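PDB 5XTA: VirK protein from Legionella pneumophila, which belongs to the VirK family, adopts a novel fold and is probably exported through type II secretion. Local coordinates for the interface of chains A and B. Numbering follows the deposited sequence. Chains: chain A/B, VirK protein.

The interface of chains A and B. Residues chain A 14-15, 17, 45-48; chain B 23, 39-41.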
loop_
_atom_site.group_PDB
_atom_site.type_symbol
_atom_site.label_atom_id
_atom_site.label_comp_id
_atom_site.label_asym_id
_atom_site.label_seq_id
_atom_site.Cartn_x
_atom_site.Cartn_y
_atom_site.Cartn_z
ATOM N N ILE A 14 0.973 -15.287 10.570
ATOM C CA ILE A 14 0.231 -15.151 9.324
ATOM C C ILE A 14 -1.206 -15.672 9.511
ATOM O O ILE A 14 -2.196 -14.990 9.169
ATOM C CB ILE A 14 0.954 -15.848 8.167
ATOM C CG1 ILE A 14 2.276 -15.149 7.895
ATOM C CG2 ILE A 14 0.074 -15.853 6.897
ATOM C CD1 ILE A 14 3.237 -15.970 7.084
ATOM N N ALA A 15 -1.318 -16.839 10.122
ATOM C CA ALA A 15 -2.599 -17.485 10.323
ATOM C C ALA A 15 -3.508 -16.663 11.237
ATOM O O ALA A 15 -4.719 -16.726 11.106
ATOM C CB ALA A 15 -2.402 -18.906 10.860
ATOM N N GLY A 17 -3.645 -13.386 11.191
ATOM C CA GLY A 17 -3.965 -12.092 10.631
ATOM C C GLY A 17 -3.005 -10.951 10.891
ATOM O O GLY A 17 -3.319 -9.843 10.535
ATOM N N ASN A 45 1.669 -6.195 1.617
ATOM C CA ASN A 45 0.289 -6.300 2.119
ATOM C C ASN A 45 -0.303 -7.714 1.988
ATOM O O ASN A 45 -1.431 -7.930 2.414
ATOM C CB ASN A 45 -0.601 -5.280 1.430
ATOM C CG ASN A 45 -1.104 -5.751 0.101
ATOM O OD1 ASN A 45 -0.341 -6.303 -0.716
ATOM N ND2 ASN A 45 -2.398 -5.547 -0.140
ATOM N N ALA A 46 0.467 -8.641 1.383
ATOM C CA ALA A 46 0.080 -10.038 1.161
ATOM C C ALA A 46 1.265 -10.993 1.368
ATOM O O ALA A 46 2.417 -10.654 1.114
ATOM C CB ALA A 46 -0.454 -10.206 -0.247
ATOM N N VAL A 47 0.968 -12.183 1.874
ATOM C CA VAL A 47 1.992 -13.172 2.213
ATOM C C VAL A 47 1.279 -14.530 2.218
ATOM O O VAL A 47 0.033 -14.615 2.432
ATOM C CB VAL A 47 2.687 -12.820 3.563
ATOM C CG1 VAL A 47 1.681 -12.792 4.686
ATOM C CG2 VAL A 47 3.823 -13.771 3.910
HETATM N N MSE A 48 2.055 -15.576 1.978
HETATM C CA MSE A 48 1.484 -16.921 1.844
HETATM C C MSE A 48 2.331 -17.903 2.566
HETATM O O MSE A 48 3.540 -17.734 2.613
HETATM C CB MSE A 48 1.468 -17.463 0.435
HETATM C CG MSE A 48 0.989 -16.483 -0.598
HETATM SE SE MSE A 48 0.757 -17.385 -2.360
HETATM C CE MSE A 48 -0.022 -19.142 -1.886
ATOM N N VAL B 23 -7.634 -13.848 5.771
ATOM C CA VAL B 23 -6.754 -15.007 5.830
ATOM C C VAL B 23 -7.529 -16.207 5.290
ATOM O O VAL B 23 -8.575 -16.580 5.835
ATOM C CB VAL B 23 -6.183 -15.272 7.238
ATOM C CG1 VAL B 23 -5.251 -16.479 7.202
ATOM C CG2 VAL B 23 -5.417 -14.046 7.763
ATOM N N ILE B 39 -1.938 -21.119 2.872
ATOM C CA ILE B 39 -2.632 -20.120 3.608
ATOM C C ILE B 39 -2.260 -18.822 2.946
ATOM O O ILE B 39 -1.090 -18.578 2.723
ATOM C CB ILE B 39 -2.161 -20.075 5.078
ATOM C CG1 ILE B 39 -2.293 -21.458 5.763
ATOM C CG2 ILE B 39 -2.891 -18.974 5.818
ATOM C CD1 ILE B 39 -3.704 -21.901 6.042
ATOM N N VAL B 40 -3.244 -17.966 2.684
ATOM C CA VAL B 40 -3.028 -16.680 2.015
ATOM C C VAL B 40 -3.644 -15.577 2.854
ATOM O O VAL B 40 -4.812 -15.663 3.245
ATOM C CB VAL B 40 -3.717 -16.667 0.644
ATOM C CG1 VAL B 40 -3.524 -15.339 -0.069
ATOM C CG2 VAL B 40 -3.155 -17.787 -0.195
ATOM N N SER B 41 -2.838 -14.560 3.119
ATOM C CA SER B 41 -3.214 -13.412 3.893
ATOM C C SER B 41 -3.064 -12.179 3.014
ATOM O O SER B 41 -2.023 -11.978 2.368
ATOM C CB SER B 41 -2.302 -13.251 5.101
ATOM O OG SER B 41 -2.498 -11.971 5.705
HETATM O O HOH W 1 -1.810 -12.370 8.231
HETATM O O HOH W 2 -1.434 -9.401 4.765
#
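The hydroxyl OG of B:Ser41 meets two waters, each of which bridges it to a backbone carbonyl of chain A. Water 1 lies 2.6 Å from B:Ser41 OG and passes the link to the carbonyl O of A:Ile14, near the end of helix 7-15. Water 2, 2.9 Å from B:Ser41 OG, leads instead to the carbonyl O of A:Asn45, in the loop just ahead of strand 46-50. One serine hydroxyl is thus tied to both the helix and the loop leading into the strand of the other chain. It gets there because OG stands anti to its own backbone N (chi1 168°), while CB faces the methyls CG2 of A:Ile14 and CG1 of A:Val47, about 4.0 Å from each.

The same serine pairs directly through its backbone. Strand 46-50 of chain A and strand 38-42 of chain B run antiparallel, and A:Val47 and B:Ser41 exchange two hydrogen bonds. B:Ser41 N gives its hydrogen to A:Val47 O at 3.0 Å, almost straight down the carbonyl. In return A:Val47 N reaches B:Ser41 O at 3.0 Å, approaching in the carbonyl plane but off its axis, at a C=O...N angle of 154°. A sheet-like join therefore spans the two chains. The chains are copies of one protein, yet their interface as a whole departs from exact two-fold symmetry, and the pairing may belong to the crystal rather than to the protein in solution.

Apolar groups flank the pairing. Beside the helix end, B:Val23 turns both methyls toward backbone: CG2 sits 3.6 Å from A:Ile14 O and also touches A:Gly17 CA, while CG1 lies a little farther off, near the carbonyls of A:Ile14 and A:Ala15. One step along the strands, selenomethionine A:Met48 runs alongside B:Val40 in the same direction. The A:Met48 chain bends at chi3 (40°), and its terminal methyl CE comes to 3.8 Å from B:Val40 CG2.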